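Local coordinates for protein Fe(2+) transporter FeoB (PDB 3I8S) that transports ferrous iron across the bacterial inner membrane in a GTP-driven system, its cytosolic G protein domain, the part given here, probably coupling GTP binding to channel opening, at residues 122-125 / 126-130; 147-151 / 152-156; 228-231 / 232-236; 205-208 / 209-212; 44-48 / 49-53. All coordinates share one frame; numbering follows the deposited sequence. Where two conformers were deposited one is given.

Contact 1 of 5, residues 122-125 / 126-130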
loop_
_atom_site.group_PDB
_atom_site.type_symbol
_atom_site.label_atom_id
_atom_site.label_comp_id
_atom_site.label_asym_id
_atom_site.label_seq_id
_atom_site.Cartn_x
_atom_site.Cartn_y
_atom_site.Cartn_z
ATOM N N LEU A 122 -10.710 -15.619 -2.837
ATOM C CA LEU A 122 -10.326 -16.592 -3.843
ATOM C C LEU A 122 -11.518 -17.405 -4.387
ATOM O O LEU A 122 -11.575 -17.752 -5.563
ATOM C CB LEU A 122 -9.329 -17.557 -3.203
ATOM C CG LEU A 122 -8.066 -16.884 -2.669
ATOM C CD1 LEU A 122 -7.235 -17.909 -1.850
ATOM C CD2 LEU A 122 -7.305 -16.335 -3.841
ATOM N N ASP A 123 -12.455 -17.705 -3.502
ATOM C CA ASP A 123 -13.698 -18.396 -3.852
ATOM C C ASP A 123 -14.541 -17.566 -4.836
ATOM O O ASP A 123 -15.048 -18.096 -5.828
ATOM C CB ASP A 123 -14.507 -18.696 -2.579
ATOM C CG ASP A 123 -14.956 -17.404 -1.816
ATOM O OD1 ASP A 123 -14.142 -16.478 -1.604
ATOM O OD2 ASP A 123 -16.157 -17.319 -1.442
ATOM N N ILE A 124 -14.667 -16.265 -4.562
ATOM C CA ILE A 124 -15.444 -15.359 -5.405
ATOM C C ILE A 124 -14.794 -15.284 -6.785
ATOM O O ILE A 124 -15.452 -15.388 -7.791
ATOM C CB ILE A 124 -15.513 -13.949 -4.792
ATOM C CG1 ILE A 124 -16.346 -13.967 -3.509
ATOM C CG2 ILE A 124 -16.117 -12.949 -5.778
ATOM C CD1 ILE A 124 -16.287 -12.641 -2.739
ATOM N N ALA A 125 -13.479 -15.135 -6.811
ATOM C CA ALA A 125 -12.747 -15.014 -8.061
ATOM C C ALA A 125 -12.982 -16.264 -8.945
ATOM O O ALA A 125 -13.259 -16.156 -10.141
ATOM C CB ALA A 125 -11.236 -14.800 -7.753
ATOM N N GLU A 126 -12.908 -17.438 -8.328
ATOM C CA GLU A 126 -13.078 -18.724 -9.014
ATOM C C GLU A 126 -14.464 -18.793 -9.642
ATOM O O GLU A 126 -14.628 -19.148 -10.816
ATOM C CB GLU A 126 -12.899 -19.856 -7.993
ATOM C CG GLU A 126 -12.987 -21.284 -8.537
ATOM C CD GLU A 126 -12.917 -22.322 -7.410
ATOM O OE1 GLU A 126 -12.204 -22.058 -6.401
ATOM O OE2 GLU A 126 -13.570 -23.386 -7.526
ATOM N N LYS A 127 -15.454 -18.405 -8.847
ATOM C CA LYS A 127 -16.834 -18.374 -9.298
ATOM C C LYS A 127 -17.105 -17.355 -10.390
ATOM O O LYS A 127 -18.058 -17.507 -11.148
ATOM C CB LYS A 127 -17.780 -18.175 -8.117
ATOM C CG LYS A 127 -18.047 -19.495 -7.386
ATOM C CD LYS A 127 -18.814 -20.482 -8.266
ATOM C CE LYS A 127 -18.133 -21.853 -8.320
ATOM N NZ LYS A 127 -19.017 -22.855 -8.984
ATOM N N GLN A 128 -16.242 -16.349 -10.492
ATOM C CA GLN A 128 -16.262 -15.407 -11.615
ATOM C C GLN A 128 -15.330 -15.850 -12.761
ATOM O O GLN A 128 -15.059 -15.075 -13.678
ATOM C CB GLN A 128 -15.887 -13.995 -11.133
ATOM C CG GLN A 128 -16.890 -13.389 -10.155
ATOM C CD GLN A 128 -16.496 -11.999 -9.651
ATOM O OE1 GLN A 128 -15.313 -11.637 -9.596
ATOM N NE2 GLN A 128 -17.497 -11.217 -9.252
ATOM N N ASN A 129 -14.862 -17.099 -12.716
ATOM C CA ASN A 129 -14.022 -17.654 -13.771
ATOM C C ASN A 129 -12.661 -16.948 -13.857
ATOM O O ASN A 129 -12.132 -16.756 -14.943
ATOM C CB ASN A 129 -14.758 -17.553 -15.119
ATOM C CG ASN A 129 -14.254 -18.538 -16.156
ATOM O OD1 ASN A 129 -14.710 -18.529 -17.300
ATOM N ND2 ASN A 129 -13.343 -19.407 -15.764
ATOM N N ILE A 130 -12.105 -16.540 -12.717
ATOM C CA ILE A 130 -10.774 -15.940 -12.716
ATOM C C ILE A 130 -9.824 -16.740 -11.807
ATOM O O ILE A 130 -10.153 -17.022 -10.643
ATOM C CB ILE A 130 -10.794 -14.405 -12.386
ATOM C CG1 ILE A 130 -9.450 -13.948 -11.839
ATOM C CG2 ILE A 130 -11.894 -14.022 -11.427
ATOM C CD1 ILE A 130 -9.443 -12.517 -11.497
#
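A Schellman motif ends the short helix 122-127, bringing Ile-130 back to Ala-125, where Ala-125 CB and Ile-130 CG2 touch as apolar groups. The first turn of this helix carries Leu-122 and Asp-123 of the GTP-binding Asn-Met-Leu-Asp sequence, the G4 motif of G proteins. Three consecutive backbone bonds define the helix: Glu-126 N to Leu-122 O at 3.1 Å, Lys-127 N to Asp-123 O at 3.1 Å, and Gln-128 N to Ile-124 O at 3.0 Å. The last is bent to 137° at its hydrogen, as expected where Gln-128 leaves helical geometry. Asn-129 then takes a positive phi of 66° as the C-prime residue, and its N returns to Glu-126 O at 2.8 Å. The second bond of the motif, Ile-130 N to Ala-125 O, is less certain in detail, because that oxygen is modelled too near Ile-130 CG2. Beyond the turn, Ile-130 starts a short strand paired with strand 260-262, and its side chain rests on Ser-260. On the flank of the helix Ile-124 and Gln-128 lie alongside each other, pointing the same way, and both touch Ser-96. Gln-128 runs extended beyond CG (chi2 179°), which sets its amide beside Ile-124 CG2. Its CG sits 3.4 Å from Ile-124 O, and Ile-124 CG2 meets Gln-128 CD at 4.0 Å.

Contact 2 of 5, residues 147-151 / 152-156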
loop_
_atom_site.group_PDB
_atom_site.type_symbol
_atom_site.label_atom_id
_atom_site.label_comp_id
_atom_site.label_asym_id
_atom_site.label_seq_id
_atom_site.Cartn_x
_atom_site.Cartn_y
_atom_site.Cartn_z
ATOM N N PRO A 147 -1.937 -16.622 -0.575
ATOM C CA PRO A 147 -3.377 -16.874 -0.778
ATOM C C PRO A 147 -4.089 -17.277 0.518
ATOM O O PRO A 147 -3.671 -18.242 1.180
ATOM C CB PRO A 147 -3.379 -18.006 -1.770
ATOM C CG PRO A 147 -2.107 -18.698 -1.622
ATOM C CD PRO A 147 -1.105 -17.720 -1.077
ATOM N N LEU A 148 -5.159 -16.556 0.878
ATOM C CA LEU A 148 -5.834 -16.814 2.137
ATOM C C LEU A 148 -6.888 -17.874 1.993
ATOM O O LEU A 148 -8.097 -17.616 1.905
ATOM C CB LEU A 148 -6.390 -15.546 2.779
ATOM C CG LEU A 148 -5.454 -14.553 3.453
ATOM C CD1 LEU A 148 -6.357 -13.463 4.100
ATOM C CD2 LEU A 148 -4.513 -15.214 4.457
ATOM N N VAL A 149 -6.390 -19.101 1.945
ATOM C CA VAL A 149 -7.180 -20.260 1.854
ATOM C C VAL A 149 -7.908 -20.421 3.190
ATOM O O VAL A 149 -7.258 -20.485 4.269
ATOM C CB VAL A 149 -6.271 -21.472 1.555
ATOM C CG1 VAL A 149 -7.031 -22.752 1.732
ATOM C CG2 VAL A 149 -5.695 -21.325 0.132
ATOM N N SER A 150 -9.247 -20.444 3.124
ATOM C CA SER A 150 -10.056 -20.621 4.351
ATOM C C SER A 150 -9.945 -22.030 4.936
ATOM O O SER A 150 -9.825 -22.180 6.153
ATOM C CB SER A 150 -11.525 -20.258 4.110
ATOM O OG SER A 150 -12.051 -21.029 3.048
ATOM N N THR A 151 -9.939 -23.059 4.091
ATOM C CA THR A 151 -9.961 -24.424 4.596
ATOM C C THR A 151 -8.841 -24.730 5.633
ATOM O O THR A 151 -7.622 -24.515 5.417
ATOM C CB THR A 151 -10.111 -25.511 3.449
ATOM O OG1 THR A 151 -9.841 -26.826 3.963
ATOM C CG2 THR A 151 -9.208 -25.231 2.251
ATOM N N ARG A 152 -9.313 -25.180 6.796
ATOM C CA ARG A 152 -8.479 -25.629 7.923
ATOM C C ARG A 152 -7.444 -24.603 8.414
ATOM O O ARG A 152 -6.379 -24.981 8.924
ATOM C CB ARG A 152 -7.833 -26.989 7.592
ATOM C CG ARG A 152 -8.771 -28.171 7.780
ATOM C CD ARG A 152 -8.081 -29.504 7.479
ATOM N NE ARG A 152 -7.729 -29.597 6.066
ATOM C CZ ARG A 152 -8.544 -30.018 5.096
ATOM N NH1 ARG A 152 -9.796 -30.404 5.354
ATOM N NH2 ARG A 152 -8.097 -30.051 3.842
ATOM N N GLY A 153 -7.767 -23.317 8.288
ATOM C CA GLY A 153 -6.865 -22.199 8.679
ATOM C C GLY A 153 -5.514 -22.114 7.959
ATOM O O GLY A 153 -4.594 -21.464 8.436
ATOM N N ARG A 154 -5.424 -22.740 6.791
ATOM C CA ARG A 154 -4.172 -22.856 6.023
ATOM C C ARG A 154 -3.607 -21.524 5.611
ATOM O O ARG A 154 -2.393 -21.285 5.735
ATOM C CB ARG A 154 -4.394 -23.725 4.775
ATOM C CG ARG A 154 -4.399 -25.210 5.076
ATOM C CD ARG A 154 -5.014 -26.013 3.937
ATOM N NE ARG A 154 -4.091 -26.106 2.813
ATOM C CZ ARG A 154 -3.406 -27.198 2.455
ATOM N NH1 ARG A 154 -3.477 -28.327 3.143
ATOM N NH2 ARG A 154 -2.614 -27.147 1.390
ATOM N N GLY A 155 -4.478 -20.636 5.123
ATOM C CA GLY A 155 -4.044 -19.293 4.715
ATOM C C GLY A 155 -3.431 -18.515 5.864
ATOM O O GLY A 155 -2.375 -17.920 5.723
ATOM N N ILE A 156 -4.078 -18.566 7.024
ATOM C CA ILE A 156 -3.556 -17.911 8.197
ATOM C C ILE A 156 -2.205 -18.445 8.622
ATOM O O ILE A 156 -1.300 -17.669 8.959
ATOM C CB ILE A 156 -4.576 -17.883 9.343
ATOM C CG1 ILE A 156 -5.636 -16.824 8.989
ATOM C CG2 ILE A 156 -3.895 -17.528 10.670
ATOM C CD1 ILE A 156 -6.458 -16.389 10.147
HETATM O O HOH W 1 -6.941 -19.498 6.870
#
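The flat guanidinium of Arg-152 carries Thr-151 OG1 over the centre of one face, 3.6 Å from Arg-152 CZ; the two side chains run alongside each other in the G5 loop, which mediates fast GDP release. Thr-151 OG1 is trans to its own backbone N (chi1 168°), and this rotation presents the hydroxyl to the arginine. Val-149, Ser-150 and Thr-151 belong to the GTP site, and the loop passes straight into helix 154-164 with Gly-153 at the N-cap. Three backbone bonds fold it onto the helix start: Gly-153 N to Ser-150 O at 3.2 Å, Arg-154 N to Thr-151 O at 3.1 Å, and Gly-155 N to Val-149 O at 2.9 Å. The first two donors stand out of their carbonyl planes, whereas Gly-155 N lies in the plane of its acceptor, on a lone pair. Before them Leu-148 centres an inverse gamma turn, and its CA approaches that of the buried Gly-155 to 4.0 Å. Leu-148 also packs on Leu-19 of helix 16-24 and on Asn-120, so the turn abuts other nucleotide-site elements. Arg-154 runs its CB beside Val-149 CG1, pointing the same way. Val-149 O is gripped a second time by a water 2.8 Å away, which in turn accepts the N-H of Ile-156, lying 3.0 Å from Ile-156 N.

Contact 3 of 5, residues 228-231 / 232-236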
loop_
_atom_site.group_PDB
_atom_site.type_symbol
_atom_site.label_atom_id
_atom_site.label_comp_id
_atom_site.label_asym_id
_atom_site.label_seq_id
_atom_site.Cartn_x
_atom_site.Cartn_y
_atom_site.Cartn_z
ATOM N N ALA A 228 6.990 26.333 -9.499
ATOM C CA ALA A 228 8.024 26.417 -10.516
ATOM C C ALA A 228 8.192 25.077 -11.185
ATOM O O ALA A 228 8.316 25.016 -12.423
ATOM C CB ALA A 228 9.335 26.893 -9.923
ATOM N N ALA A 229 8.129 23.998 -10.393
ATOM C CA ALA A 229 8.237 22.644 -10.943
ATOM C C ALA A 229 7.070 22.342 -11.893
ATOM O O ALA A 229 7.282 21.840 -12.993
ATOM C CB ALA A 229 8.286 21.592 -9.832
ATOM N N LEU A 230 5.846 22.667 -11.472
ATOM C CA LEU A 230 4.690 22.424 -12.336
ATOM C C LEU A 230 4.711 23.213 -13.627
ATOM O O LEU A 230 4.276 22.701 -14.653
ATOM C CB LEU A 230 3.366 22.658 -11.622
ATOM C CG LEU A 230 3.028 21.555 -10.635
ATOM C CD1 LEU A 230 1.973 22.104 -9.648
ATOM C CD2 LEU A 230 2.530 20.278 -11.392
ATOM N N ALA A 231 5.237 24.430 -13.587
ATOM C CA ALA A 231 5.354 25.284 -14.766
ATOM C C ALA A 231 6.259 24.656 -15.815
ATOM O O ALA A 231 5.890 24.543 -16.991
ATOM C CB ALA A 231 5.871 26.661 -14.380
ATOM N N ARG A 232 7.426 24.201 -15.374
ATOM C CA ARG A 232 8.326 23.465 -16.237
ATOM C C ARG A 232 7.638 22.234 -16.859
ATOM O O ARG A 232 7.714 21.996 -18.084
ATOM C CB ARG A 232 9.569 23.053 -15.459
ATOM C CG ARG A 232 10.438 24.228 -15.075
ATOM C CD ARG A 232 11.826 23.795 -14.632
ATOM N NE ARG A 232 11.792 23.172 -13.309
ATOM C CZ ARG A 232 11.773 23.844 -12.154
ATOM N NH1 ARG A 232 11.784 25.171 -12.113
ATOM N NH2 ARG A 232 11.733 23.186 -11.017
ATOM N N LEU A 233 6.981 21.439 -16.021
ATOM C CA LEU A 233 6.351 20.192 -16.503
ATOM C C LEU A 233 5.239 20.464 -17.517
ATOM O O LEU A 233 5.093 19.756 -18.504
ATOM C CB LEU A 233 5.811 19.390 -15.344
ATOM C CG LEU A 233 6.925 18.681 -14.562
ATOM C CD1 LEU A 233 6.408 18.163 -13.221
ATOM C CD2 LEU A 233 7.504 17.549 -15.361
ATOM N N ARG A 234 4.464 21.517 -17.270
ATOM C CA ARG A 234 3.403 21.906 -18.185
ATOM C C ARG A 234 3.933 22.353 -19.542
ATOM O O ARG A 234 3.293 22.144 -20.572
ATOM C CB ARG A 234 2.498 22.948 -17.525
ATOM C CG ARG A 234 1.634 22.277 -16.480
ATOM C CD ARG A 234 0.880 23.219 -15.559
ATOM N NE ARG A 234 0.076 22.399 -14.615
ATOM C CZ ARG A 234 -0.387 22.821 -13.436
ATOM N NH1 ARG A 234 -0.081 24.028 -12.980
ATOM N NH2 ARG A 234 -1.113 21.999 -12.685
ATOM N N ASN A 235 5.115 22.942 -19.553
ATOM C CA ASN A 235 5.768 23.271 -20.821
ATOM C C ASN A 235 6.235 22.003 -21.581
ATOM O O ASN A 235 6.154 21.921 -22.820
ATOM C CB ASN A 235 6.959 24.167 -20.588
ATOM C CG ASN A 235 7.682 24.476 -21.878
ATOM O OD1 ASN A 235 7.126 25.119 -22.780
ATOM N ND2 ASN A 235 8.896 23.967 -22.006
ATOM N N GLU A 236 6.737 21.042 -20.821
ATOM C CA GLU A 236 7.272 19.769 -21.348
ATOM C C GLU A 236 6.217 18.758 -21.810
ATOM O O GLU A 236 6.455 17.979 -22.728
ATOM C CB GLU A 236 8.147 19.091 -20.273
ATOM C CG GLU A 236 9.482 19.788 -20.065
ATOM C CD GLU A 236 9.916 19.880 -18.597
ATOM O OE1 GLU A 236 9.610 18.978 -17.805
ATOM O OE2 GLU A 236 10.551 20.900 -18.226
#
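Arg-232 runs extended through chi2 and then bends at chi3 (-73°), which folds it back along its own helix and lays one face of its guanidinium against the preceding turn. Over that face sit Ala-228 O and Ala-229 CA, both displaced toward the rim; Ala-229 CA is 3.5 Å from Arg-232 NH2. Arg-232 NH1 comes within 3.7 Å of Ala-228 CB, but its angle to Ala-228 O is too poor for a bond. The charge is met instead by Glu-184, whose OE2 forms a salt bridge with Arg-232 NE. Arg-234 behaves differently: its chain stays straight from CG to NE (chi3 179°), so the guanidinium travels along the helix surface until Leu-230 CB lies over one face, 4.0 Å from Arg-234 NH1. The aliphatic start of that arginine also passes close to backbone, with Arg-234 CG 3.2 Å from Leu-230 O. Regular alpha-helical bonds fix these spacings. Arg-232 N reaches Ala-228 O at 3.2 Å and 172°, nearly straight, and the next three residues repeat the pattern on Ala-229, Leu-230 and Ala-231. Ala-228, Ala-231 and Asn-235 lie on exposed parts of the helix. Ala-229 and Leu-233 are buried. Within the cytosolic helical domain, these two pack on helix 179-191 through Glu-184 and on helix 198-210 through Leu-209, while Leu-233 and Arg-234 touch Pro-240 at the start of helix 240-259.

Contact 4 of 5, residues 205-208 / 209-212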
loop_
_atom_site.group_PDB
_atom_site.type_symbol
_atom_site.label_atom_id
_atom_site.label_comp_id
_atom_site.label_asym_id
_atom_site.label_seq_id
_atom_site.Cartn_x
_atom_site.Cartn_y
_atom_site.Cartn_z
ATOM N N GLY A 205 7.260 13.835 -3.453
ATOM C CA GLY A 205 7.455 14.708 -4.606
ATOM C C GLY A 205 6.440 14.465 -5.702
ATOM O O GLY A 205 5.832 15.421 -6.235
ATOM N N LEU A 206 6.264 13.188 -6.054
ATOM C CA LEU A 206 5.324 12.799 -7.118
ATOM C C LEU A 206 3.877 13.078 -6.693
ATOM O O LEU A 206 3.079 13.566 -7.483
ATOM C CB LEU A 206 5.501 11.323 -7.468
ATOM C CG LEU A 206 6.472 10.937 -8.575
ATOM C CD1 LEU A 206 6.274 9.467 -8.926
ATOM C CD2 LEU A 206 6.302 11.823 -9.831
ATOM N N GLN A 207 3.548 12.828 -5.414
ATOM C CA GLN A 207 2.216 13.130 -4.925
ATOM C C GLN A 207 1.922 14.617 -5.034
ATOM O O GLN A 207 0.804 15.013 -5.399
ATOM C CB GLN A 207 2.034 12.646 -3.484
ATOM C CG GLN A 207 2.104 11.152 -3.376
ATOM C CD GLN A 207 0.916 10.522 -4.031
ATOM O OE1 GLN A 207 1.042 9.766 -4.971
ATOM N NE2 GLN A 207 -0.281 10.854 -3.516
ATOM N N MET A 208 2.915 15.452 -4.739
ATOM C CA MET A 208 2.701 16.901 -4.788
ATOM C C MET A 208 2.483 17.364 -6.242
ATOM O O MET A 208 1.635 18.217 -6.520
ATOM C CB MET A 208 3.901 17.644 -4.194
ATOM C CG MET A 208 4.119 17.481 -2.687
ATOM S SD MET A 208 5.702 18.228 -2.214
ATOM C CE MET A 208 5.323 19.932 -2.510
ATOM N N LEU A 209 3.259 16.815 -7.147
ATOM C CA LEU A 209 3.092 17.109 -8.582
ATOM C C LEU A 209 1.715 16.650 -9.112
ATOM O O LEU A 209 1.150 17.283 -9.996
ATOM C CB LEU A 209 4.196 16.434 -9.393
ATOM C CG LEU A 209 5.627 16.912 -9.097
ATOM C CD1 LEU A 209 6.692 15.987 -9.723
ATOM C CD2 LEU A 209 5.799 18.349 -9.563
ATOM N N GLU A 210 1.202 15.550 -8.578
ATOM C CA GLU A 210 -0.128 15.079 -8.908
ATOM C C GLU A 210 -1.238 15.994 -8.362
ATOM O O GLU A 210 -2.370 15.928 -8.834
ATOM C CB GLU A 210 -0.310 13.610 -8.464
ATOM C CG GLU A 210 -1.505 12.963 -9.124
ATOM C CD GLU A 210 -1.744 11.537 -8.679
ATOM O OE1 GLU A 210 -1.343 11.183 -7.534
ATOM O OE2 GLU A 210 -2.337 10.775 -9.507
ATOM N N GLY A 211 -0.902 16.867 -7.401
ATOM C CA GLY A 211 -1.833 17.787 -6.760
ATOM C C GLY A 211 -2.322 17.373 -5.381
ATOM O O GLY A 211 -3.305 17.912 -4.900
ATOM N N ASP A 212 -1.669 16.403 -4.751
ATOM C CA ASP A 212 -2.055 15.948 -3.409
ATOM C C ASP A 212 -1.699 17.045 -2.397
ATOM O O ASP A 212 -0.535 17.339 -2.195
ATOM C CB ASP A 212 -1.308 14.656 -3.093
ATOM C CG ASP A 212 -1.667 14.042 -1.766
ATOM O OD1 ASP A 212 -1.826 14.748 -0.773
ATOM O OD2 ASP A 212 -1.679 12.788 -1.709
HETATM O O HOH W 2 0.182 19.255 -4.335
#
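Gln-207 and Asp-212 form the tight, buried side of a Schellman motif that ends helix 198-210; its exposed side is the glycine turn at Gly-211. On the buried side Asp-212 N bonds to Gln-207 O at 2.9 Å, and Asp-212 CB presses to 3.1 Å from that same oxygen. The side chains close a second link, Gln-207 NE2 to Asp-212 OD2 at 3.0 Å. The carboxylate oxygen is met on its anti side, 21° out of plane, and lies in the amide plane of the glutamine. Gln-207 is bent at chi2 (-69°), which swings the amide back toward the turn, with its plane steep to the carboxylate. Other groups help fix this rotation: Thr-64 OG1 also bonds NE2, Thr-65 N bonds OD2, and Arg-248 ties Gln-207 OE1 to Glu-210 OE1, its salt-bridge partner. Asp-212 gives its N-H to the last turn of one helix while its side chain caps the start of helix 213-218. Leu-206 CD2 and Leu-209 CD1, 4.2 Å apart, add an apolar contact to the buried packing against helix 179-191. At the exposed turn Gly-211 adopts a phi of 101°, and its N reaches Met-208 O at 3.0 Å from well above the carbonyl plane. A water adds a bridge, donating to Met-208 O at 2.8 Å and to Asp-212 O at 3.0 Å.

Contact 5 of 5, residues 44-48 / 49-53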
loop_
_atom_site.group_PDB
_atom_site.type_symbol
_atom_site.label_atom_id
_atom_site.label_comp_id
_atom_site.label_asym_id
_atom_site.label_seq_id
_atom_site.Cartn_x
_atom_site.Cartn_y
_atom_site.Cartn_z
ATOM N N GLN A 44 -3.546 -8.260 19.284
ATOM C CA GLN A 44 -2.298 -8.987 19.426
ATOM C C GLN A 44 -2.433 -10.388 18.910
ATOM O O GLN A 44 -3.497 -10.994 18.995
ATOM C CB GLN A 44 -1.853 -9.055 20.893
ATOM C CG GLN A 44 -1.766 -7.724 21.570
ATOM C CD GLN A 44 -0.361 -7.279 21.813
ATOM O OE1 GLN A 44 0.376 -7.914 22.581
ATOM N NE2 GLN A 44 0.017 -6.150 21.217
ATOM N N PHE A 45 -1.320 -10.932 18.433
ATOM C CA PHE A 45 -1.232 -12.356 18.110
ATOM C C PHE A 45 0.223 -12.723 18.010
ATOM O O PHE A 45 1.122 -11.851 18.016
ATOM C CB PHE A 45 -1.970 -12.744 16.809
ATOM C CG PHE A 45 -1.325 -12.266 15.551
ATOM C CD1 PHE A 45 -1.681 -11.040 15.009
ATOM C CD2 PHE A 45 -0.435 -13.075 14.847
ATOM C CE1 PHE A 45 -1.105 -10.594 13.834
ATOM C CE2 PHE A 45 0.136 -12.657 13.676
ATOM C CZ PHE A 45 -0.193 -11.395 13.160
ATOM N N SER A 46 0.448 -14.021 17.933
ATOM C CA SER A 46 1.813 -14.525 17.908
ATOM C C SER A 46 2.007 -15.442 16.717
ATOM O O SER A 46 1.052 -16.056 16.198
ATOM C CB SER A 46 2.201 -15.203 19.215
ATOM O OG SER A 46 1.412 -16.345 19.498
ATOM N N THR A 47 3.242 -15.464 16.256
ATOM C CA THR A 47 3.710 -16.375 15.243
ATOM C C THR A 47 4.711 -17.336 15.915
ATOM O O THR A 47 4.960 -17.249 17.130
ATOM C CB THR A 47 4.376 -15.617 14.122
ATOM O OG1 THR A 47 5.553 -14.960 14.610
ATOM C CG2 THR A 47 3.421 -14.582 13.443
ATOM N N THR A 48 5.392 -18.183 15.148
ATOM C CA THR A 48 6.422 -19.012 15.737
ATOM C C THR A 48 7.479 -18.152 16.450
ATOM O O THR A 48 7.885 -18.480 17.563
ATOM C CB THR A 48 7.090 -19.927 14.685
ATOM O OG1 THR A 48 6.083 -20.775 14.103
ATOM C CG2 THR A 48 8.201 -20.720 15.273
ATOM N N ASP A 49 7.891 -17.063 15.816
ATOM C CA ASP A 49 9.026 -16.298 16.311
ATOM C C ASP A 49 8.620 -14.963 17.023
ATOM O O ASP A 49 9.425 -14.431 17.802
ATOM C CB ASP A 49 9.957 -15.943 15.166
ATOM C CG ASP A 49 10.667 -17.129 14.586
ATOM O OD1 ASP A 49 10.800 -18.153 15.254
ATOM O OD2 ASP A 49 11.171 -17.006 13.454
ATOM N N HIS A 50 7.450 -14.424 16.719
ATOM C CA HIS A 50 7.179 -13.006 17.007
ATOM C C HIS A 50 5.900 -12.826 17.791
ATOM O O HIS A 50 4.914 -13.558 17.579
ATOM C CB HIS A 50 7.040 -12.174 15.710
ATOM C CG HIS A 50 8.319 -12.012 14.950
ATOM N ND1 HIS A 50 8.666 -12.836 13.903
ATOM C CD2 HIS A 50 9.321 -11.105 15.062
ATOM C CE1 HIS A 50 9.861 -12.485 13.445
ATOM N NE2 HIS A 50 10.268 -11.421 14.116
ATOM N N GLN A 51 5.940 -11.848 18.698
ATOM C CA GLN A 51 4.771 -11.263 19.319
ATOM C C GLN A 51 4.414 -10.037 18.519
ATOM O O GLN A 51 5.238 -9.129 18.351
ATOM C CB GLN A 51 5.096 -10.889 20.779
ATOM C CG GLN A 51 5.323 -12.087 21.626
ATOM C CD GLN A 51 4.177 -13.054 21.502
ATOM O OE1 GLN A 51 2.999 -12.648 21.447
ATOM N NE2 GLN A 51 4.503 -14.334 21.403
ATOM N N VAL A 52 3.195 -10.017 17.977
ATOM C CA VAL A 52 2.746 -8.987 17.051
ATOM C C VAL A 52 1.620 -8.096 17.613
ATOM O O VAL A 52 0.700 -8.566 18.291
ATOM C CB VAL A 52 2.224 -9.619 15.715
ATOM C CG1 VAL A 52 1.612 -8.523 14.762
ATOM C CG2 VAL A 52 3.337 -10.451 15.021
ATOM N N THR A 53 1.758 -6.803 17.362
ATOM C CA THR A 53 0.663 -5.846 17.490
ATOM C C THR A 53 0.218 -5.554 16.089
ATOM O O THR A 53 1.019 -5.109 15.261
ATOM C CB THR A 53 1.085 -4.521 18.178
ATOM O OG1 THR A 53 1.508 -4.798 19.532
ATOM C CG2 THR A 53 -0.072 -3.528 18.216
#
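Val-52, followed outward, meets Phe-45 with every carbon of its side chain. Its CB lies 3.4 Å from Phe-45 O and also sits over the middle of the phenyl face, a CH-pi contact 4.0 Å from the ring centroid and 13° off the normal. From there CG1 reaches the ring at Phe-45 CE1, 3.5 Å away, while CG2 touches Phe-45 CZ at 4.1 Å. Phe-45 CG stands between its backbone N and carbonyl carbon (chi1 71°), which turns a ring face to the valine. The backbones confirm the register: Phe-45 and Val-52 are an antiparallel hydrogen-bonded pair, with Val-52 N to Phe-45 O at 2.8 Å. Toward the turn Thr-47 N bonds His-50 O at 2.9 Å, almost straight at 170°. Thr-47 OG1 in return accepts His-50 N at 2.9 Å and lies in plane at the edge of the imidazole. Asp-164 OD2 of helix 154-164 bonds both that hydroxyl and His-50 ND1, fixing the turn to the helix, while Val-52 packs on Ile-6 of strand 4-10. This is the antiparallel beta hairpin of strands 39-46 and 51-56, corresponding in position to the interswitch hairpin of small GTPases.

From the N terminus, contact 5 comes first, closing the hairpin between strands 39-46 and 51-56. Contact 1 next ends helix 122-127, and contact 2 leads from strand 145-147 into helix 154-164; all three belong to the G domain. Contacts 4 and 3 follow in the helical domain. All five are local and in series, so none nests within or crosses another. Contacts 1 and 2 touch where Leu-122 CD1 packs 3.7 Å from Leu-148 N, joining the start of helix 122-127 to the loop after strand 145-147, both part of the GTP site. Contacts 4 and 3 touch through Leu-209 and Leu-233, joining helices 198-210 and 226-236. Contacts 2 and 3 lie on opposite sides of the chain's centre, their own centres about 50 Å apart.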